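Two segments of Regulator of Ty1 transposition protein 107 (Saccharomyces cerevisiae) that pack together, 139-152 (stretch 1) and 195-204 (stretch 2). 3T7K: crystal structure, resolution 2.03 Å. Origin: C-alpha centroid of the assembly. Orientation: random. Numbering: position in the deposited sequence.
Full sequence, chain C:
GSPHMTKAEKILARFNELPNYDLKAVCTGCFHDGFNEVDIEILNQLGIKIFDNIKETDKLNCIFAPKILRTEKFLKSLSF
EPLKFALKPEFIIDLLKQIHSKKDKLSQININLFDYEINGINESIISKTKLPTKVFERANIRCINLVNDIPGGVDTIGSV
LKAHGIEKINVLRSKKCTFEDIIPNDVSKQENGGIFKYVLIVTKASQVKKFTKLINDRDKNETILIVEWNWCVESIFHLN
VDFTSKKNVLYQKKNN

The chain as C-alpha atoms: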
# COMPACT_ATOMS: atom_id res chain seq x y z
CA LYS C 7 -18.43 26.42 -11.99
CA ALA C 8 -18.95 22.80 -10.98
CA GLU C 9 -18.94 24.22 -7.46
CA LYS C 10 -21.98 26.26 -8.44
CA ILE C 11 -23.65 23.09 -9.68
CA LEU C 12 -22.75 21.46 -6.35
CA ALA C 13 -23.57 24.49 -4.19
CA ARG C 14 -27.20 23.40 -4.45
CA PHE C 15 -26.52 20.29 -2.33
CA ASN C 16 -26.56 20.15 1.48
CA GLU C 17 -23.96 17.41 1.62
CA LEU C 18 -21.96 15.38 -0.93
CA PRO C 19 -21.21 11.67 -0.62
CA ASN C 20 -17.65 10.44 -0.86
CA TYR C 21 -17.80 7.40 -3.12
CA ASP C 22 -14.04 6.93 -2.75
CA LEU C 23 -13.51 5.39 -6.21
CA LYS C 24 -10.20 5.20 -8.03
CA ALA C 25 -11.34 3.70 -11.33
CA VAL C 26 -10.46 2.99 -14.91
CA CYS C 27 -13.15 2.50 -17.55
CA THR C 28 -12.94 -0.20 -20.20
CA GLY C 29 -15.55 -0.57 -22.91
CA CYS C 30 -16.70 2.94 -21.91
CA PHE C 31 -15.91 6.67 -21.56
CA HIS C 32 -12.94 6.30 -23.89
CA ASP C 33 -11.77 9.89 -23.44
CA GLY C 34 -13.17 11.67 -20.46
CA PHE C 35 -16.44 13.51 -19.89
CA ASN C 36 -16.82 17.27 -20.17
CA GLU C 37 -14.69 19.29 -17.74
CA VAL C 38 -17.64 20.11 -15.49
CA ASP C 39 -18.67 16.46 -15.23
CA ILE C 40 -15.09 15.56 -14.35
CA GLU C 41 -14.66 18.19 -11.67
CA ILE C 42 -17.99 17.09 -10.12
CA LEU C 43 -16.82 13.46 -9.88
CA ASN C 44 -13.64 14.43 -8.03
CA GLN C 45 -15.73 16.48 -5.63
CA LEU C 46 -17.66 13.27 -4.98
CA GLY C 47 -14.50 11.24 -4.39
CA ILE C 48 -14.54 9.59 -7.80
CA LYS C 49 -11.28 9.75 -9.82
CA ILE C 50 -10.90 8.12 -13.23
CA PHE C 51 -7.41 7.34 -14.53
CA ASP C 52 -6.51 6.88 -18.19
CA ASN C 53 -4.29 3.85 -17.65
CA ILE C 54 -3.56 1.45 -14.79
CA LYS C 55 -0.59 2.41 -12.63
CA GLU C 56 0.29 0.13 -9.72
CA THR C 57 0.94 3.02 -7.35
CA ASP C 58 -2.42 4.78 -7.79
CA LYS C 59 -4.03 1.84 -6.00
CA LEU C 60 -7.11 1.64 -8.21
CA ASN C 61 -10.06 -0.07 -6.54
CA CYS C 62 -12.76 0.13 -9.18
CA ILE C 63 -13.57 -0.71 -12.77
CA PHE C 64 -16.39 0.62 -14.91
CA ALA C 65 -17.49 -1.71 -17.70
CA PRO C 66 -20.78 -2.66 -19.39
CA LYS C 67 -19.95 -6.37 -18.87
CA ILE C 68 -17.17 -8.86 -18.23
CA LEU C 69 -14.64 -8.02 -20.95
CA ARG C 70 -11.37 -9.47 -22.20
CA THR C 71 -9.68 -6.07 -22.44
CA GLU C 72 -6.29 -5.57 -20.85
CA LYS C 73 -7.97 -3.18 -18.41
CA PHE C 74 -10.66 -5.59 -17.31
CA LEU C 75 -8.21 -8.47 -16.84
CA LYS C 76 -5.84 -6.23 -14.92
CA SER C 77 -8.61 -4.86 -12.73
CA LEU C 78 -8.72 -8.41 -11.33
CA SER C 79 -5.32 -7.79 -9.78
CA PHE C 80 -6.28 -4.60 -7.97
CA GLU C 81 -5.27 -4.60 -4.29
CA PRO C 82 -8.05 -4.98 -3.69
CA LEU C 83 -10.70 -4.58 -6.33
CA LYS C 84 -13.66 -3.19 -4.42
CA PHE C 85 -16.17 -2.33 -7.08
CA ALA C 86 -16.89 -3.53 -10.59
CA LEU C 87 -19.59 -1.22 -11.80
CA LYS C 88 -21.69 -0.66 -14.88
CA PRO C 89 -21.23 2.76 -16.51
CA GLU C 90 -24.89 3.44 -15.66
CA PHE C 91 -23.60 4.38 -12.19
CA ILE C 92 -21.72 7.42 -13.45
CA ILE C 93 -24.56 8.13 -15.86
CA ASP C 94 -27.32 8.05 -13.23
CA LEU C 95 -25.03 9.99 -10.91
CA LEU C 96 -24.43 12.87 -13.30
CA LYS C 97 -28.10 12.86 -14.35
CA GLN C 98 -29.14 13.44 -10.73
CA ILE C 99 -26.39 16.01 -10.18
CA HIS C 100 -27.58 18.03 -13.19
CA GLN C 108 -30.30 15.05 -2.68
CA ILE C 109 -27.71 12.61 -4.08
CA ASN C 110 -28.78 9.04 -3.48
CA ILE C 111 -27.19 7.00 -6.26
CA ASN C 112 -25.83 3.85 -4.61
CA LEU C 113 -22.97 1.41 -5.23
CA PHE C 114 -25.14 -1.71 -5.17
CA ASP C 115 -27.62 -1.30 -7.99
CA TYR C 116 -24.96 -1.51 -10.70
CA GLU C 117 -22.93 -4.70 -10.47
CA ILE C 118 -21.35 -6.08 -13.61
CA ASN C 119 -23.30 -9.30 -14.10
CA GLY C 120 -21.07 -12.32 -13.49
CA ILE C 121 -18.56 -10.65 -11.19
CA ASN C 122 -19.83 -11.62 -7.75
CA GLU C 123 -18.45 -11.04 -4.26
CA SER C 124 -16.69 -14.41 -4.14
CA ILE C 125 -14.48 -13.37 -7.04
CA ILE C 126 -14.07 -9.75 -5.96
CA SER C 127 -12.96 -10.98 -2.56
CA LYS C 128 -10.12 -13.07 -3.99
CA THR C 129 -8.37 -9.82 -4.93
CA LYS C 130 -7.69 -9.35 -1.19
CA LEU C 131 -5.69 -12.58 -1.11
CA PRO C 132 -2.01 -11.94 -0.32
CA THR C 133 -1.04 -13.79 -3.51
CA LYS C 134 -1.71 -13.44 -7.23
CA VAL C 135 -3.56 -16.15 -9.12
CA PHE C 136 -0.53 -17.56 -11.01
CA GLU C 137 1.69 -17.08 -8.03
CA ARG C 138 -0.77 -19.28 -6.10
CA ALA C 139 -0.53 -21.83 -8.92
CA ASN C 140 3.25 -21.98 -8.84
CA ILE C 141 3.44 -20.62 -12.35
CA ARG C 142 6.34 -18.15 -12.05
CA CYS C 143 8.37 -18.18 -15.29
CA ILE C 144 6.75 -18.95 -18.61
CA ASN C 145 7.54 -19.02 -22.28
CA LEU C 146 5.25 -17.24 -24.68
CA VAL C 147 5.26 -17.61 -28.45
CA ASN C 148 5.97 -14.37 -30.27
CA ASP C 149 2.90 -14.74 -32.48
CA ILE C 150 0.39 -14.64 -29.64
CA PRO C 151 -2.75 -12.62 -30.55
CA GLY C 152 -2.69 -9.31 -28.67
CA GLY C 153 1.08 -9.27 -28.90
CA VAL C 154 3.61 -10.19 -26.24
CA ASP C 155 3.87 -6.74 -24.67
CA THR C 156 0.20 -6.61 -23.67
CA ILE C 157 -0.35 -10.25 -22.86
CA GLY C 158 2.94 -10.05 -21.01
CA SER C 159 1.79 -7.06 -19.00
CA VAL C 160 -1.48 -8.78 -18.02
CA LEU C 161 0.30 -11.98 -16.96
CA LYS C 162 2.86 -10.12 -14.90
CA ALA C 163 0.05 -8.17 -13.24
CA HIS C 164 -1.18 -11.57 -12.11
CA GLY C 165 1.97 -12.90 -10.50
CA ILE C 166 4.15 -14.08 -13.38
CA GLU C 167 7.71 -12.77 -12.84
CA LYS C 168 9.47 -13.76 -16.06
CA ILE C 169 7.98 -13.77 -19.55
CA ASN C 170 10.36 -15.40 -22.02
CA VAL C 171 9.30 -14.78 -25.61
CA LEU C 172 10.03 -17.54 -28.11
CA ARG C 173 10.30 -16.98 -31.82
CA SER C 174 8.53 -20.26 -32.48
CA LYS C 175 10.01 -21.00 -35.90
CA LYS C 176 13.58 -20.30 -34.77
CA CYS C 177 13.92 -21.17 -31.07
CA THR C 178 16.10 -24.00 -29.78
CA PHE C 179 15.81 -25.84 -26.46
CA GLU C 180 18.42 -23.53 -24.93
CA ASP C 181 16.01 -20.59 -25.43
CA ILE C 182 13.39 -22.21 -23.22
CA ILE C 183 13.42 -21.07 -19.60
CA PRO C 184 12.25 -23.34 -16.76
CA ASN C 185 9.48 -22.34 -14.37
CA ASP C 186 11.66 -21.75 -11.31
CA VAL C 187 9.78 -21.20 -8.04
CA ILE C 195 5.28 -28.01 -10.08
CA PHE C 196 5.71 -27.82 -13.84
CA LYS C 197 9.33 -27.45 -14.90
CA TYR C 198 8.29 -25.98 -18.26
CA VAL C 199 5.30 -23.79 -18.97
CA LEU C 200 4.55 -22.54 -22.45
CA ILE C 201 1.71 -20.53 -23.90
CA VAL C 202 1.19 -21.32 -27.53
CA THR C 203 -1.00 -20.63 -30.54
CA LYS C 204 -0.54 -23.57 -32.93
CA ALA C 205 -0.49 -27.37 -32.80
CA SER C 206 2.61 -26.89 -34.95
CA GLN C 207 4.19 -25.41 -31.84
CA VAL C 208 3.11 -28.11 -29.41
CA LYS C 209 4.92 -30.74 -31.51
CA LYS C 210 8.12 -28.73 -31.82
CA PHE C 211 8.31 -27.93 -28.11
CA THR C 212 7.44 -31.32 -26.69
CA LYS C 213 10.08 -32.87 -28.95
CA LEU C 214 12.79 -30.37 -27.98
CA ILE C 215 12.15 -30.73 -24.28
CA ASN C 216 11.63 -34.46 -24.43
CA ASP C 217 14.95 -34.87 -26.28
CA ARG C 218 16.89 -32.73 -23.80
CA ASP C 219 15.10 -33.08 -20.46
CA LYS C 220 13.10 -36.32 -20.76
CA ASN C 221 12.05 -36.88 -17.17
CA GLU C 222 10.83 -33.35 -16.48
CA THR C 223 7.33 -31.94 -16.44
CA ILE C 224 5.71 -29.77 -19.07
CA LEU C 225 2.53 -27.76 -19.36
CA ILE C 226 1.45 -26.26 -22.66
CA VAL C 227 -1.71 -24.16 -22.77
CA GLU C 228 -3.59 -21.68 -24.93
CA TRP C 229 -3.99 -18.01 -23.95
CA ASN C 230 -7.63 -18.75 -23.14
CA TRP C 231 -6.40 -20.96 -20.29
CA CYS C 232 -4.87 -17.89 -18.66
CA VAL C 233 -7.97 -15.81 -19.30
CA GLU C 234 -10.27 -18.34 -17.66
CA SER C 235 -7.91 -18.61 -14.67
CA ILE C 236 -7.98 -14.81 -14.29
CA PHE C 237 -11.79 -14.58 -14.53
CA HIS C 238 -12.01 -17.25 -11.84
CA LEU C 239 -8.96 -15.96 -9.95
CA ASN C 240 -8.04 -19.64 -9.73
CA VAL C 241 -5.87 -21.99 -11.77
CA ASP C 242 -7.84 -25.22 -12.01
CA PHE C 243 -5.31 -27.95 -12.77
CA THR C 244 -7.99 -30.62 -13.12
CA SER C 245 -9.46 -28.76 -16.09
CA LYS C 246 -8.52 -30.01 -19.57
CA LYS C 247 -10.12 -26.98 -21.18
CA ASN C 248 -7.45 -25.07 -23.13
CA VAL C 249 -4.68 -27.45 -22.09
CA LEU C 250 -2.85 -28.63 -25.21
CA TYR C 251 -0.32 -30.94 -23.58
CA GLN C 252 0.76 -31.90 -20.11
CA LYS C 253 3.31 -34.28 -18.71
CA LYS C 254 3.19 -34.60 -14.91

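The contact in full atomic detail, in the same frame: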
# COMPACT_ATOMS: atom_id res chain seq x y z
N ALA C 139 -0.54 -20.59 -8.13
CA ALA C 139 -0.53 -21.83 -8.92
C ALA C 139 0.87 -22.34 -9.16
O ALA C 139 1.07 -23.34 -9.86
CB ALA C 139 -1.24 -21.61 -10.26
N ASN C 140 1.86 -21.64 -8.60
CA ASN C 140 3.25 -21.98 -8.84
C ASN C 140 3.62 -21.92 -10.31
O ASN C 140 4.41 -22.73 -10.79
CB ASN C 140 3.58 -23.36 -8.29
CG ASN C 140 3.74 -23.35 -6.79
OD1 ASN C 140 4.32 -22.42 -6.24
ND2 ASN C 140 3.21 -24.36 -6.13
N ILE C 141 3.04 -20.95 -11.01
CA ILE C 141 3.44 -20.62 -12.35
C ILE C 141 4.20 -19.29 -12.23
O ILE C 141 3.59 -18.23 -12.08
CB ILE C 141 2.23 -20.45 -13.28
CG1 ILE C 141 1.34 -21.71 -13.29
CG2 ILE C 141 2.67 -20.11 -14.69
CD1 ILE C 141 2.01 -22.94 -13.80
N ARG C 142 5.53 -19.34 -12.29
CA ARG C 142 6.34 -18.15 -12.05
C ARG C 142 7.03 -17.64 -13.32
O ARG C 142 6.97 -16.45 -13.63
CB ARG C 142 7.36 -18.42 -10.93
CG ARG C 142 8.18 -17.19 -10.53
CD ARG C 142 8.94 -17.42 -9.23
NE ARG C 142 8.04 -17.52 -8.09
NH1 ARG C 142 9.73 -17.50 -6.53
NH2 ARG C 142 7.55 -17.66 -5.84
N CYS C 143 7.70 -18.54 -14.04
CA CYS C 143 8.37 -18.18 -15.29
C CYS C 143 7.78 -18.97 -16.44
O CYS C 143 7.69 -20.19 -16.39
CB CYS C 143 9.86 -18.45 -15.20
SG CYS C 143 10.64 -17.82 -13.70
N ILE C 144 7.36 -18.27 -17.48
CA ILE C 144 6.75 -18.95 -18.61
C ILE C 144 7.42 -18.55 -19.91
O ILE C 144 8.17 -17.58 -19.98
CB ILE C 144 5.27 -18.59 -18.75
CG1 ILE C 144 5.14 -17.09 -19.00
CG2 ILE C 144 4.50 -19.01 -17.51
CD1 ILE C 144 3.82 -16.69 -19.60
N ASN C 145 7.10 -19.31 -20.95
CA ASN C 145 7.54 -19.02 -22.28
C ASN C 145 6.31 -18.74 -23.09
O ASN C 145 5.32 -19.47 -23.00
CB ASN C 145 8.26 -20.25 -22.88
CG ASN C 145 9.42 -20.69 -22.04
OD1 ASN C 145 10.57 -20.31 -22.29
ND2 ASN C 145 9.14 -21.47 -21.01
N LEU C 146 6.38 -17.70 -23.91
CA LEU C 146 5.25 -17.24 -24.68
C LEU C 146 5.70 -17.14 -26.12
O LEU C 146 6.75 -16.57 -26.39
CB LEU C 146 4.82 -15.86 -24.16
CG LEU C 146 3.58 -15.17 -24.72
CD1 LEU C 146 2.34 -15.97 -24.40
CD2 LEU C 146 3.46 -13.76 -24.13
N VAL C 147 4.93 -17.70 -27.05
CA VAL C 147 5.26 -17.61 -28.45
C VAL C 147 5.04 -16.19 -28.93
O VAL C 147 4.10 -15.51 -28.51
CB VAL C 147 4.43 -18.58 -29.32
CG1 VAL C 147 4.81 -20.01 -29.00
CG2 VAL C 147 2.94 -18.35 -29.12
N ASN C 148 5.95 -15.75 -29.79
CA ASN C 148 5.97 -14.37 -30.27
C ASN C 148 4.74 -14.00 -31.08
O ASN C 148 4.41 -12.83 -31.20
CB ASN C 148 7.23 -14.11 -31.12
CG ASN C 148 7.58 -12.64 -31.19
OD1 ASN C 148 6.85 -11.79 -30.69
ND2 ASN C 148 8.71 -12.33 -31.82
N ASP C 149 4.06 -15.00 -31.63
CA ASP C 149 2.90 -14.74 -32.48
C ASP C 149 1.57 -14.84 -31.74
O ASP C 149 0.54 -15.13 -32.34
CB ASP C 149 2.89 -15.69 -33.69
CG ASP C 149 2.55 -17.12 -33.32
OD1 ASP C 149 2.51 -17.98 -34.23
OD2 ASP C 149 2.33 -17.40 -32.12
N ILE C 150 1.61 -14.60 -30.43
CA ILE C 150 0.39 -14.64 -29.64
C ILE C 150 -0.47 -13.43 -29.98
O ILE C 150 0.02 -12.30 -29.99
CB ILE C 150 0.70 -14.69 -28.12
CG1 ILE C 150 -0.54 -15.15 -27.33
CG2 ILE C 150 1.24 -13.36 -27.61
CD1 ILE C 150 -0.78 -16.66 -27.32
N PRO C 151 -1.75 -13.66 -30.31
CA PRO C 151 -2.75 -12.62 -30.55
C PRO C 151 -2.89 -11.64 -29.38
O PRO C 151 -3.15 -12.05 -28.25
CB PRO C 151 -4.05 -13.41 -30.75
CG PRO C 151 -3.71 -14.85 -30.42
CD PRO C 151 -2.26 -15.00 -30.67
N GLY C 152 -2.73 -10.35 -29.68
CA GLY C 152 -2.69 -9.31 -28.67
C GLY C 152 -1.27 -8.78 -28.59
O GLY C 152 -1.03 -7.62 -28.22
N ILE C 195 4.76 -29.18 -9.37
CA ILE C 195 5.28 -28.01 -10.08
C ILE C 195 5.77 -28.34 -11.50
O ILE C 195 6.54 -29.29 -11.73
CB ILE C 195 6.39 -27.29 -9.27
CG1 ILE C 195 5.81 -26.68 -8.00
CG2 ILE C 195 7.03 -26.20 -10.10
CD1 ILE C 195 6.77 -25.76 -7.23
N PHE C 196 5.30 -27.57 -12.47
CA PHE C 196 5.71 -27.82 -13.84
C PHE C 196 7.06 -27.19 -14.09
O PHE C 196 7.26 -26.01 -13.82
CB PHE C 196 4.66 -27.27 -14.81
CG PHE C 196 3.42 -28.11 -14.89
CD1 PHE C 196 3.43 -29.30 -15.59
CD2 PHE C 196 2.26 -27.70 -14.26
CE1 PHE C 196 2.30 -30.08 -15.67
CE2 PHE C 196 1.12 -28.48 -14.33
CZ PHE C 196 1.14 -29.68 -15.05
N LYS C 197 8.01 -27.98 -14.58
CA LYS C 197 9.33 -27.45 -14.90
C LYS C 197 9.26 -26.51 -16.11
O LYS C 197 10.00 -25.51 -16.19
CB LYS C 197 10.31 -28.60 -15.14
CG LYS C 197 11.71 -28.18 -15.56
CD LYS C 197 12.45 -27.55 -14.39
CE LYS C 197 13.93 -27.41 -14.73
NZ LYS C 197 14.41 -28.60 -15.50
N TYR C 198 8.40 -26.81 -17.07
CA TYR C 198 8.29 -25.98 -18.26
C TYR C 198 6.85 -25.60 -18.55
O TYR C 198 5.99 -26.48 -18.67
CB TYR C 198 8.83 -26.69 -19.49
CG TYR C 198 10.29 -27.05 -19.38
CD1 TYR C 198 11.27 -26.11 -19.66
CD2 TYR C 198 10.67 -28.32 -19.01
CE1 TYR C 198 12.62 -26.44 -19.56
CE2 TYR C 198 12.01 -28.66 -18.91
CZ TYR C 198 12.98 -27.72 -19.18
OH TYR C 198 14.30 -28.07 -19.08
N VAL C 199 6.62 -24.31 -18.71
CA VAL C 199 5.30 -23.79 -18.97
C VAL C 199 5.38 -22.95 -20.22
O VAL C 199 6.21 -22.05 -20.31
CB VAL C 199 4.76 -22.90 -17.81
CG1 VAL C 199 3.32 -22.56 -18.06
CG2 VAL C 199 4.89 -23.63 -16.50
N LEU C 200 4.53 -23.25 -21.18
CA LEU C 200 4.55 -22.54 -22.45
C LEU C 200 3.14 -22.17 -22.85
O LEU C 200 2.21 -22.95 -22.65
CB LEU C 200 5.19 -23.40 -23.55
CG LEU C 200 6.60 -23.96 -23.30
CD1 LEU C 200 6.56 -25.31 -22.55
CD2 LEU C 200 7.33 -24.15 -24.61
N ILE C 201 3.00 -20.98 -23.42
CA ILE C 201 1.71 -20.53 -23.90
C ILE C 201 1.88 -20.49 -25.39
O ILE C 201 2.83 -19.89 -25.88
CB ILE C 201 1.38 -19.11 -23.40
CG1 ILE C 201 1.27 -19.11 -21.88
CG2 ILE C 201 0.09 -18.63 -24.03
CD1 ILE C 201 1.04 -17.71 -21.28
N VAL C 202 0.99 -21.16 -26.10
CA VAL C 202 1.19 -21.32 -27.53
C VAL C 202 -0.07 -21.01 -28.29
O VAL C 202 -1.15 -20.86 -27.71
CB VAL C 202 1.68 -22.76 -27.87
CG1 VAL C 202 3.03 -23.03 -27.23
CG2 VAL C 202 0.66 -23.79 -27.45
N THR C 203 0.08 -20.90 -29.61
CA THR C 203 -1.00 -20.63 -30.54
C THR C 203 -1.34 -21.86 -31.40
O THR C 203 -2.52 -22.19 -31.57
CB THR C 203 -0.61 -19.48 -31.50
OG1 THR C 203 -0.49 -18.25 -30.75
CG2 THR C 203 -1.65 -19.31 -32.59
N LYS C 204 -0.32 -22.53 -31.92
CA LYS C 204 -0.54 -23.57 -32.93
C LYS C 204 -0.16 -24.98 -32.47
O LYS C 204 0.75 -25.16 -31.66
CB LYS C 204 0.27 -23.26 -34.20
CG LYS C 204 -0.03 -21.92 -34.84
CD LYS C 204 1.00 -21.62 -35.94
CE LYS C 204 1.15 -22.80 -36.88
NZ LYS C 204 2.24 -22.61 -37.89
O HOH W 1 3.57 -25.55 -11.66
O HOH W 2 8.86 -22.32 -17.80

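What joins the two backbones? Strands 143-147 and 198-201 run parallel, their N-to-C directions 32° apart, and the hydrogen bonds alternate as parallel pairing requires. Asn-145 N donates to Val-199 O at 3.0 Å, and Asn-145 O accepts from Ile-201 N at 2.8 Å, so this one residue spends both its backbone groups on the neighbouring strand. Val-147 N then donates to Ile-201 O over a longer 3.3 Å. Leu-200, lying between the two residues that bond to Asn-145, brings its CA within 3.2 Å of Asn-145 O, a CA-H...O contact that gives this carbonyl a second, weaker partner.

How are the polar groups satisfied where the strands do not pair directly? Water fills the gaps toward the start of the contact. One water donates to Cys-143 O at 2.8 Å and accepts from Val-199 N at 3.1 Å, extending the ladder by one bridged step. Another donates to Asn-140 O at 3.1 Å and accepts from Phe-196 N at 2.8 Å, where the CA atoms of Asn-140 and Ile-195 are already 6.5 Å apart. Asn-140 has positive phi and closes a Schellman motif after a helix, a conformation that asparagine tolerates well.

Why does an asparagine suit the middle of a buried strand? The amide of Asn-145 is not left without partners: its ND2 donates to Val-199 O at 3.1 Å with a nearly straight angle of 170°. Val-199 O therefore receives both the backbone and side-chain NH groups of the same residue, and Asn-145 OD1 is satisfied elsewhere in the structure.

Which side chains fill the apolar space? Ile-201 is central, on the same face of the sheet as Leu-146. Its CD1 lies 3.4 Å from Ile-144 CD1, its CB 3.4 Å from Leu-146 CD1, and its CG2 3.9 Å from Ile-150 CD1. Val-199 packs its CG1 3.8 Å from Ile-144 CG2 and its CG2 4.0 Å from Ile-141 CD1. Branched aliphatic residues suit these buried places, since they fill space without adding side-chain donors or acceptors.

What closes the far end? A type I turn from Val-147 to Ile-150, with Ile-150 N donating to Val-147 O at 3.3 Å, carries exposed Asp-149 beside Thr-203. Thr-203 OG1 donates to Asp-149 OD2 at 3.2 Å, a polar link suited to the contact's margin, while Pro-151 CD approaches the same OG1 of Thr-203 to 3.7 Å.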